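Beta-galactoside alpha-2,6-sialyltransferase (Photobacterium sp., PDB 2Z4T) probably transfers sialic acid from CMP-sialic acid to beta-galactosides such as lactose, forming an alpha-2,6 linkage. Local coordinates at residues H369-Y374 with G409-L414; I34-Y39 with V113-E118; N239-R244 with K295-L300. One frame throughout, in Å; residues are numbered along the deposited sequence.

Contact 1: residues H369-Y374 with G409-L414; sequences HEREYY and GIINTL
The ring of Y374 is met obliquely by CD1 of I411, and it stacks edge-to-face (T-shaped) with W500. V364 also touches this side chain. The closer approach to I411 is at the base of the tyrosine, where Y374 CB lies 3.8 Å from I411 CD1. The other flat group is the guanidinium of R371. Its NE is hydrogen-bonded to N368 O, just before the segment.

I411 carries the packing. Its CG1 stands beside the backbone N (chi1 -63°), and CD1 continues anti to CA (chi2 175°). This methyl therefore reaches between R371 and Y374, about one turn apart on their helix. It lies 3.6 Å from R371 CB. I411 CG1 is 3.5 Å from R371 CB and equally near R371 O. Farther along the arginine, CG lies 3.9 Å from I410 CG2, and the two side chains cross at about a right angle. R371 was modelled in two conformers. The CG contact and the NE bond belong to the one described and are less certain. E372 CG and L414 CD1 meet loosely at 4.4 Å. No hydrogen bond spans the contact.

Beyond the two segments, I411 also touches Q378 and L414 touches A375. G409 takes the N-cap position of helix 410-417, and N412 ND2 bonds to H405 O. H405 and G361 bind CMP, and the I411 side chain is about 7 Å from each. Strand 356-360, helix 371-386 and strand 399-403 make a beta-alpha-beta crossover, as expected in the nucleotide-binding Rossmann-like half of a GT-B glycosyltransferase.

Contact 2: residues I34-Y39 with V113-E118; sequences IIDEEY and VAPSLE
The I35 side chain overlaps the ring of P115. I35 CD1 sits 4.1 Å from P115 CB, and the two groups cross obliquely. The contact lies where the immunoglobulin-like beta-sandwich meets the GT-B part of the chain. Strand 103-122 pairs with strand 26-35 and runs on to pair with strands 146-151 and 194-201.

I35 CG1 takes the position between backbone N and carbonyl carbon (chi1 64°). CG2 then stands beside the N and comes within 4.1 Å of V113 CG2. One good backbone bond joins the segments, from V113 N to I34 O at 2.8 Å. The return bond, D36 N to V113 O, is weak. I35 CA also gives V113 O a CA-H...O contact.

D36 crosses P115 at about a right angle, with its CG near P115 CD. Its OD2 lies 3.2 Å from V113 O. Both atoms are acceptors, and the salt bridge from OD2 to R193 probably offsets their repulsion. OD1 accepts from L84 N. After I35 the chain leaves in a type II turn closed by E38 N to I35 O. The turn brings the extended E38 side chain back to I35, and OE1 accepts from I35 N at 3.1 Å, on the anti side and 32° out of the carboxylate plane.

Contact 3: residues N239-R244 with K295-L300; sequences NLYNWR and KDYLTL. With PO4 (phosphate ion), chain I.
The hydroxyl of Y297 meets the Y241 ring at its edge, in the ring plane. Y297 OH is 3.6 Å from Y241 CD1 and as far from Y241 CB. The contact packs two helices of a Rossmann-like half of the GT-B fold. Helix 234-243 follows strand 222-230, and helix 297-300 follows strand 288-292. These two strands are parallel neighbours in the sheet.

Y297 has CG anti to the backbone N (chi1 -168°), and its ring projects toward helix 234-243. L240 CB comes to the edge of that ring, 4.1 Å from Y297 CE2. Next to this, L240 CD1 and L298 CD2 touch at 4.1 Å, with the two leucines crossing at about a right angle. L307 of helix 305-311 packs on both leucines. Y241 also touches P481, Q484 and V485 of helix 481-488.

Behind the tyrosines R244 folds back on its own segment. Its NE bonds to Y241 O at 2.9 Å, on a carbonyl lone pair and close to the guanidinium plane. Y241 CE1 lies over one face of the same guanidinium, offset toward its rim. R244 NH1 bonds to E301 OE1. E301 and S303 hold a magnesium ion, about 4 Å from the R244 side chain. The arginine thus links the helix to a metal site, and the glutamate probably shares its charge between the two cations.

At the start of the other segment K295 extends away from the contact. Its NZ bonds to L315 O, and to O1 of a phosphate, probably from the crystallisation liquor, at 2.7 Å.

How the contacts relate
The three contacts share no helix or strand and do not touch one another. Contacts 2 and 3 are buried, whereas contact 1 is only partly so and has exposed side chains at its margin. Contacts 1 and 3 both pack helices that follow parallel strands, but in different sheets. Their centres are 31 Å apart. Neither has a hydrogen bond between its segments. Contact 1 is largely aliphatic and near the CMP pocket, while contact 3 adds tyrosines and lies beside a magnesium site. Contact 2, on the opposite side of the chain's centre from contact 1, differs most. It combines apolar packing with one sound backbone bond, away from the annotated sites.

Contact 1: residues H369-Y374 with G409-L414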
loop_
_atom_site.group_PDB
_atom_site.type_symbol
_atom_site.label_atom_id
_atom_site.label_comp_id
_atom_site.label_asym_id
_atom_site.label_seq_id
_atom_site.Cartn_x
_atom_site.Cartn_y
_atom_site.Cartn_z
ATOM N N HIS A 369 27.828 -4.674 6.985
ATOM C CA HIS A 369 29.118 -4.246 7.539
ATOM C C HIS A 369 29.133 -2.741 7.939
ATOM O O HIS A 369 30.006 -2.295 8.685
ATOM C CB HIS A 369 30.251 -4.563 6.552
ATOM C CG HIS A 369 30.181 -3.786 5.269
ATOM N ND1 HIS A 369 30.839 -2.584 5.083
ATOM C CD2 HIS A 369 29.533 -4.042 4.105
ATOM C CE1 HIS A 369 30.605 -2.139 3.860
ATOM N NE2 HIS A 369 29.814 -3.005 3.246
ATOM N N GLU A 370 28.155 -1.984 7.441
ATOM C CA GLU A 370 28.089 -0.544 7.662
ATOM C C GLU A 370 27.189 -0.099 8.814
ATOM O O GLU A 370 27.178 1.084 9.155
ATOM C CB GLU A 370 27.560 0.155 6.399
ATOM C CG GLU A 370 28.499 0.179 5.215
ATOM C CD GLU A 370 28.232 1.377 4.315
ATOM O OE1 GLU A 370 28.943 2.403 4.465
ATOM O OE2 GLU A 370 27.299 1.313 3.483
ATOM N N ARG A 371 26.427 -0.992 9.428
ATOM C CA ARG A 371 25.343 -0.505 10.272
ATOM C C ARG A 371 25.726 0.012 11.667
ATOM O O ARG A 371 24.992 0.823 12.255
ATOM C CB ARG A 371 24.110 -1.433 10.248
ATOM C CG ARG A 371 24.241 -2.745 10.911
ATOM C CD ARG A 371 23.598 -3.844 10.052
ATOM N NE ARG A 371 24.354 -5.063 10.295
ATOM C CZ ARG A 371 23.853 -6.241 10.628
ATOM N NH1 ARG A 371 22.539 -6.448 10.696
ATOM N NH2 ARG A 371 24.699 -7.231 10.850
ATOM N N GLU A 372 26.887 -0.390 12.175
ATOM C CA GLU A 372 27.330 0.197 13.438
ATOM C C GLU A 372 27.777 1.627 13.206
ATOM O O GLU A 372 27.559 2.511 14.045
ATOM C CB GLU A 372 28.421 -0.632 14.104
ATOM C CG GLU A 372 27.901 -1.999 14.526
ATOM C CD GLU A 372 28.954 -2.881 15.169
ATOM O OE1 GLU A 372 30.164 -2.728 14.857
ATOM O OE2 GLU A 372 28.558 -3.753 15.984
ATOM N N TYR A 373 28.375 1.846 12.036
ATOM C CA TYR A 373 28.850 3.158 11.629
ATOM C C TYR A 373 27.633 4.068 11.405
ATOM O O TYR A 373 27.654 5.246 11.771
ATOM C CB TYR A 373 29.707 3.029 10.368
ATOM C CG TYR A 373 29.939 4.329 9.655
ATOM C CD1 TYR A 373 30.751 5.326 10.218
ATOM C CD2 TYR A 373 29.351 4.576 8.421
ATOM C CE1 TYR A 373 30.960 6.530 9.565
ATOM C CE2 TYR A 373 29.555 5.799 7.752
ATOM C CZ TYR A 373 30.358 6.763 8.327
ATOM O OH TYR A 373 30.564 7.961 7.673
ATOM N N TYR A 374 26.578 3.488 10.826
ATOM C CA TYR A 374 25.300 4.164 10.646
ATOM C C TYR A 374 24.688 4.553 11.988
ATOM O O TYR A 374 24.141 5.648 12.125
ATOM C CB TYR A 374 24.325 3.302 9.826
ATOM C CG TYR A 374 24.359 3.599 8.343
ATOM C CD1 TYR A 374 25.545 3.459 7.604
ATOM C CD2 TYR A 374 23.212 4.040 7.675
ATOM C CE1 TYR A 374 25.587 3.757 6.226
ATOM C CE2 TYR A 374 23.246 4.345 6.289
ATOM C CZ TYR A 374 24.434 4.195 5.578
ATOM O OH TYR A 374 24.465 4.489 4.228
ATOM N N GLY A 409 16.665 -2.325 12.119
ATOM C CA GLY A 409 17.163 -3.464 12.859
ATOM C C GLY A 409 18.067 -3.015 13.983
ATOM O O GLY A 409 17.665 -2.211 14.827
ATOM N N ILE A 410 19.299 -3.512 13.966
ATOM C CA ILE A 410 20.234 -3.271 15.049
ATOM C C ILE A 410 20.654 -1.807 15.128
ATOM O O ILE A 410 21.143 -1.370 16.160
ATOM C CB ILE A 410 21.441 -4.261 14.989
ATOM C CG1 ILE A 410 21.635 -4.960 16.350
ATOM C CG2 ILE A 410 22.726 -3.616 14.423
ATOM C CD1 ILE A 410 22.324 -4.110 17.527
ATOM N N ILE A 411 20.441 -1.045 14.050
ATOM C CA ILE A 411 20.729 0.402 14.050
ATOM C C ILE A 411 19.809 1.124 15.017
ATOM O O ILE A 411 20.248 1.979 15.803
ATOM C CB ILE A 411 20.551 1.038 12.655
ATOM C CG1 ILE A 411 21.546 0.438 11.670
ATOM C CG2 ILE A 411 20.714 2.554 12.730
ATOM C CD1 ILE A 411 21.352 0.920 10.270
ATOM N N ASN A 412 18.533 0.770 14.954
ATOM C CA ASN A 412 17.532 1.339 15.832
ATOM C C ASN A 412 17.788 1.019 17.293
ATOM O O ASN A 412 17.672 1.909 18.137
ATOM C CB ASN A 412 16.120 0.938 15.399
ATOM C CG ASN A 412 15.768 1.474 14.017
ATOM O OD1 ASN A 412 16.432 2.373 13.513
ATOM N ND2 ASN A 412 14.720 0.935 13.408
ATOM N N THR A 413 18.171 -0.219 17.609
ATOM C CA THR A 413 18.398 -0.516 19.021
ATOM C C THR A 413 19.630 0.228 19.576
ATOM O O THR A 413 19.579 0.764 20.677
ATOM C CB THR A 413 18.348 -2.059 19.380
ATOM O OG1 THR A 413 19.657 -2.627 19.326
ATOM C CG2 THR A 413 17.405 -2.839 18.449
ATOM N N LEU A 414 20.701 0.313 18.781
ATOM C CA LEU A 414 21.897 1.069 19.164
ATOM C C LEU A 414 21.602 2.546 19.441
ATOM O O LEU A 414 22.063 3.088 20.448
ATOM C CB LEU A 414 22.993 0.948 18.108
ATOM C CG LEU A 414 23.698 -0.411 18.050
ATOM C CD1 LEU A 414 24.441 -0.571 16.750
ATOM C CD2 LEU A 414 24.651 -0.603 19.252
#

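Contact 2: residues I34-Y39 with V113-E118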
loop_
_atom_site.group_PDB
_atom_site.type_symbol
_atom_site.label_atom_id
_atom_site.label_comp_id
_atom_site.label_asym_id
_atom_site.label_seq_id
_atom_site.Cartn_x
_atom_site.Cartn_y
_atom_site.Cartn_z
ATOM N N ILE A 34 -22.417 -11.650 -3.589
ATOM C CA ILE A 34 -22.774 -12.853 -4.358
ATOM C C ILE A 34 -22.115 -12.910 -5.710
ATOM O O ILE A 34 -22.344 -12.075 -6.581
ATOM C CB ILE A 34 -24.033 -13.748 -4.047
ATOM C CG1 ILE A 34 -25.066 -13.747 -5.183
ATOM C CG2 ILE A 34 -24.534 -13.561 -2.621
ATOM C CD1 ILE A 34 -26.056 -14.881 -5.099
ATOM N N ILE A 35 -21.200 -13.866 -5.808
ATOM C CA ILE A 35 -20.470 -14.129 -7.035
ATOM C C ILE A 35 -20.991 -15.379 -7.720
ATOM O O ILE A 35 -21.645 -16.209 -7.088
ATOM C CB ILE A 35 -18.966 -14.285 -6.783
ATOM C CG1 ILE A 35 -18.687 -15.519 -5.911
ATOM C CG2 ILE A 35 -18.418 -13.032 -6.154
ATOM C CD1 ILE A 35 -17.226 -15.958 -5.878
ATOM N N ASP A 36 -20.688 -15.504 -9.015
ATOM C CA ASP A 36 -21.083 -16.652 -9.818
ATOM C C ASP A 36 -20.822 -17.945 -9.063
ATOM O O ASP A 36 -19.736 -18.140 -8.524
ATOM C CB ASP A 36 -20.326 -16.658 -11.153
ATOM C CG ASP A 36 -20.658 -15.448 -12.033
ATOM O OD1 ASP A 36 -20.566 -15.580 -13.277
ATOM O OD2 ASP A 36 -21.012 -14.367 -11.486
ATOM N N GLU A 37 -21.828 -18.816 -9.015
ATOM C CA GLU A 37 -21.718 -20.184 -8.443
ATOM C C GLU A 37 -21.675 -20.207 -6.931
ATOM O O GLU A 37 -21.530 -21.271 -6.336
ATOM C CB GLU A 37 -20.543 -20.995 -9.031
ATOM C CG GLU A 37 -20.373 -20.759 -10.508
ATOM C CD GLU A 37 -19.621 -21.845 -11.211
ATOM O OE1 GLU A 37 -18.458 -21.610 -11.586
ATOM O OE2 GLU A 37 -20.201 -22.923 -11.420
ATOM N N GLU A 38 -21.794 -19.042 -6.311
ATOM C CA GLU A 38 -21.843 -18.992 -4.867
ATOM C C GLU A 38 -23.169 -19.581 -4.389
ATOM O O GLU A 38 -24.239 -19.313 -4.958
ATOM C CB GLU A 38 -21.654 -17.570 -4.341
ATOM C CG GLU A 38 -21.595 -17.486 -2.815
ATOM C CD GLU A 38 -21.331 -16.076 -2.301
ATOM O OE1 GLU A 38 -20.798 -15.234 -3.073
ATOM O OE2 GLU A 38 -21.662 -15.810 -1.119
ATOM N N TYR A 39 -23.055 -20.425 -3.368
ATOM C CA TYR A 39 -24.170 -21.004 -2.660
ATOM C C TYR A 39 -24.698 -20.000 -1.634
ATOM O O TYR A 39 -23.923 -19.311 -0.946
ATOM C CB TYR A 39 -23.730 -22.303 -1.973
ATOM C CG TYR A 39 -24.798 -22.879 -1.073
ATOM C CD1 TYR A 39 -24.691 -22.778 0.317
ATOM C CD2 TYR A 39 -25.940 -23.494 -1.611
ATOM C CE1 TYR A 39 -25.680 -23.288 1.153
ATOM C CE2 TYR A 39 -26.940 -24.006 -0.778
ATOM C CZ TYR A 39 -26.796 -23.893 0.603
ATOM O OH TYR A 39 -27.771 -24.374 1.443
ATOM N N VAL A 113 -22.336 -10.890 -9.100
ATOM C CA VAL A 113 -21.241 -10.114 -9.705
ATOM C C VAL A 113 -20.097 -11.067 -10.013
ATOM O O VAL A 113 -19.989 -12.128 -9.373
ATOM C CB VAL A 113 -20.755 -8.981 -8.762
ATOM C CG1 VAL A 113 -21.936 -8.033 -8.367
ATOM C CG2 VAL A 113 -20.095 -9.572 -7.499
ATOM N N ALA A 114 -19.261 -10.716 -10.987
ATOM C CA ALA A 114 -18.091 -11.540 -11.307
ATOM C C ALA A 114 -17.217 -11.811 -10.070
ATOM O O ALA A 114 -17.000 -10.909 -9.248
ATOM C CB ALA A 114 -17.262 -10.885 -12.394
ATOM N N PRO A 115 -16.739 -13.060 -9.914
ATOM C CA PRO A 115 -15.686 -13.342 -8.935
ATOM C C PRO A 115 -14.491 -12.426 -9.222
ATOM O O PRO A 115 -14.135 -12.193 -10.390
ATOM C CB PRO A 115 -15.300 -14.789 -9.244
ATOM C CG PRO A 115 -16.527 -15.379 -9.883
ATOM C CD PRO A 115 -17.161 -14.267 -10.654
ATOM N N SER A 116 -13.896 -11.881 -8.174
ATOM C CA SER A 116 -12.803 -10.938 -8.351
ATOM C C SER A 116 -11.639 -11.193 -7.391
ATOM O O SER A 116 -11.793 -11.724 -6.277
ATOM C CB SER A 116 -13.300 -9.503 -8.222
ATOM O OG SER A 116 -13.618 -9.229 -6.869
ATOM N N LEU A 117 -10.466 -10.813 -7.856
ATOM C CA LEU A 117 -9.247 -10.995 -7.111
ATOM C C LEU A 117 -8.476 -9.671 -7.134
ATOM O O LEU A 117 -8.500 -8.903 -8.138
ATOM C CB LEU A 117 -8.445 -12.133 -7.732
ATOM C CG LEU A 117 -7.253 -12.703 -6.971
ATOM C CD1 LEU A 117 -7.689 -13.253 -5.626
ATOM C CD2 LEU A 117 -6.561 -13.782 -7.791
ATOM N N GLU A 118 -7.851 -9.383 -5.992
ATOM C CA GLU A 118 -6.961 -8.246 -5.843
ATOM C C GLU A 118 -5.677 -8.770 -5.246
ATOM O O GLU A 118 -5.711 -9.386 -4.180
ATOM C CB GLU A 118 -7.559 -7.226 -4.901
ATOM C CG GLU A 118 -8.711 -6.442 -5.477
ATOM C CD GLU A 118 -9.364 -5.561 -4.425
ATOM O OE1 GLU A 118 -10.275 -4.788 -4.786
ATOM O OE2 GLU A 118 -8.968 -5.660 -3.237
#

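Contact 3: residues N239-R244 with K295-L300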
loop_
_atom_site.group_PDB
_atom_site.type_symbol
_atom_site.label_atom_id
_atom_site.label_comp_id
_atom_site.label_asym_id
_atom_site.label_seq_id
_atom_site.Cartn_x
_atom_site.Cartn_y
_atom_site.Cartn_z
ATOM N N ASN A 239 16.867 6.203 -10.010
ATOM C CA ASN A 239 16.847 5.576 -11.316
ATOM C C ASN A 239 16.447 6.532 -12.414
ATOM O O ASN A 239 17.063 6.518 -13.493
ATOM C CB ASN A 239 15.927 4.354 -11.330
ATOM C CG ASN A 239 16.509 3.198 -10.552
ATOM O OD1 ASN A 239 17.733 3.130 -10.342
ATOM N ND2 ASN A 239 15.647 2.292 -10.095
ATOM N N LEU A 240 15.415 7.345 -12.174
ATOM C CA LEU A 240 14.996 8.286 -13.214
ATOM C C LEU A 240 16.062 9.373 -13.424
ATOM O O LEU A 240 16.324 9.752 -14.561
ATOM C CB LEU A 240 13.618 8.891 -12.934
ATOM C CG LEU A 240 12.414 7.952 -13.042
ATOM C CD1 LEU A 240 11.251 8.486 -12.230
ATOM C CD2 LEU A 240 12.009 7.756 -14.464
ATOM N N TYR A 241 16.688 9.839 -12.340
ATOM C CA TYR A 241 17.771 10.810 -12.428
ATOM C C TYR A 241 18.918 10.329 -13.314
ATOM O O TYR A 241 19.482 11.107 -14.102
ATOM C CB TYR A 241 18.332 11.122 -11.054
ATOM C CG TYR A 241 19.507 12.058 -11.102
ATOM C CD1 TYR A 241 19.316 13.440 -11.153
ATOM C CD2 TYR A 241 20.820 11.565 -11.103
ATOM C CE1 TYR A 241 20.400 14.310 -11.220
ATOM C CE2 TYR A 241 21.918 12.425 -11.153
ATOM C CZ TYR A 241 21.697 13.802 -11.207
ATOM O OH TYR A 241 22.768 14.674 -11.254
ATOM N N ASN A 242 19.291 9.057 -13.170
ATOM C CA ASN A 242 20.285 8.480 -14.083
ATOM C C ASN A 242 19.766 8.321 -15.502
ATOM O O ASN A 242 20.510 8.522 -16.468
ATOM C CB ASN A 242 20.822 7.153 -13.542
ATOM C CG ASN A 242 21.649 7.353 -12.289
ATOM O OD1 ASN A 242 22.358 8.357 -12.172
ATOM N ND2 ASN A 242 21.546 6.429 -11.335
ATOM N N TRP A 243 18.487 7.988 -15.622
ATOM C CA TRP A 243 17.891 7.683 -16.907
ATOM C C TRP A 243 17.671 8.937 -17.758
ATOM O O TRP A 243 17.388 8.842 -18.969
ATOM C CB TRP A 243 16.589 6.942 -16.704
ATOM C CG TRP A 243 16.176 6.125 -17.882
ATOM C CD1 TRP A 243 16.672 4.911 -18.258
ATOM C CD2 TRP A 243 15.163 6.454 -18.824
ATOM N NE1 TRP A 243 16.028 4.465 -19.379
ATOM C CE2 TRP A 243 15.091 5.392 -19.747
ATOM C CE3 TRP A 243 14.291 7.540 -18.971
ATOM C CZ2 TRP A 243 14.186 5.387 -20.820
ATOM C CZ3 TRP A 243 13.388 7.534 -20.045
ATOM C CH2 TRP A 243 13.346 6.464 -20.952
ATOM N N ARG A 244 17.836 10.106 -17.131
ATOM C CA ARG A 244 17.836 11.364 -17.859
ATOM C C ARG A 244 18.847 11.322 -19.009
ATOM O O ARG A 244 18.591 11.920 -20.064
ATOM C CB ARG A 244 18.149 12.539 -16.937
ATOM C CG ARG A 244 17.059 12.866 -15.931
ATOM C CD ARG A 244 17.510 14.009 -15.033
ATOM N NE ARG A 244 18.949 13.916 -14.790
ATOM C CZ ARG A 244 19.762 14.954 -14.631
ATOM N NH1 ARG A 244 19.269 16.184 -14.664
ATOM N NH2 ARG A 244 21.065 14.759 -14.441
ATOM N N LYS A 295 4.992 13.122 -8.597
ATOM C CA LYS A 295 4.673 13.235 -10.012
ATOM C C LYS A 295 5.378 14.399 -10.700
ATOM O O LYS A 295 5.754 14.290 -11.874
ATOM C CB LYS A 295 3.164 13.358 -10.193
ATOM C CG LYS A 295 2.714 13.529 -11.624
ATOM C CD LYS A 295 1.201 13.502 -11.698
ATOM C CE LYS A 295 0.690 14.298 -12.887
ATOM N NZ LYS A 295 -0.695 13.883 -13.229
ATOM N N ASP A 296 5.563 15.500 -9.978
ATOM C CA ASP A 296 6.109 16.714 -10.567
ATOM C C ASP A 296 7.558 16.548 -11.007
ATOM O O ASP A 296 8.075 17.359 -11.769
ATOM C CB ASP A 296 5.925 17.943 -9.649
ATOM C CG ASP A 296 6.473 17.735 -8.231
ATOM O OD1 ASP A 296 6.570 16.573 -7.765
ATOM O OD2 ASP A 296 6.783 18.752 -7.566
ATOM N N TYR A 297 8.208 15.488 -10.551
ATOM C CA TYR A 297 9.560 15.212 -11.001
ATOM C C TYR A 297 9.633 15.022 -12.523
ATOM O O TYR A 297 10.606 15.455 -13.159
ATOM C CB TYR A 297 10.158 14.002 -10.286
ATOM C CG TYR A 297 11.633 13.884 -10.533
ATOM C CD1 TYR A 297 12.510 14.842 -10.020
ATOM C CD2 TYR A 297 12.163 12.836 -11.295
ATOM C CE1 TYR A 297 13.873 14.753 -10.226
ATOM C CE2 TYR A 297 13.545 12.730 -11.508
ATOM C CZ TYR A 297 14.391 13.698 -10.973
ATOM O OH TYR A 297 15.753 13.656 -11.187
ATOM N N LEU A 298 8.616 14.391 -13.117
ATOM C CA LEU A 298 8.636 14.216 -14.578
ATOM C C LEU A 298 8.440 15.524 -15.379
ATOM O O LEU A 298 8.569 15.524 -16.603
ATOM C CB LEU A 298 7.657 13.137 -15.037
ATOM C CG LEU A 298 7.894 11.723 -14.514
ATOM C CD1 LEU A 298 7.063 10.707 -15.329
ATOM C CD2 LEU A 298 9.381 11.364 -14.503
ATOM N N THR A 299 8.170 16.630 -14.684
ATOM C CA THR A 299 7.954 17.938 -15.304
ATOM C C THR A 299 9.098 18.869 -14.940
ATOM O O THR A 299 9.644 19.569 -15.803
ATOM C CB THR A 299 6.609 18.551 -14.843
ATOM O OG1 THR A 299 5.530 17.802 -15.413
ATOM C CG2 THR A 299 6.483 20.049 -15.251
ATOM N N LEU A 300 9.452 18.877 -13.653
ATOM C CA LEU A 300 10.632 19.593 -13.154
ATOM C C LEU A 300 11.920 19.280 -13.941
ATOM O O LEU A 300 12.734 20.187 -14.152
ATOM C CB LEU A 300 10.834 19.282 -11.674
ATOM C CG LEU A 300 9.825 19.945 -10.714
ATOM C CD1 LEU A 300 9.882 19.327 -9.329
ATOM C CD2 LEU A 300 10.041 21.474 -10.635
HETATM P P PO4 I . -3.349 13.076 -10.165
HETATM O O1 PO4 I . -2.143 13.086 -11.077
HETATM O O2 PO4 I . -4.580 12.758 -11.000
HETATM O O3 PO4 I . -3.168 12.007 -9.118
HETATM O O4 PO4 I . -3.441 14.448 -9.520
#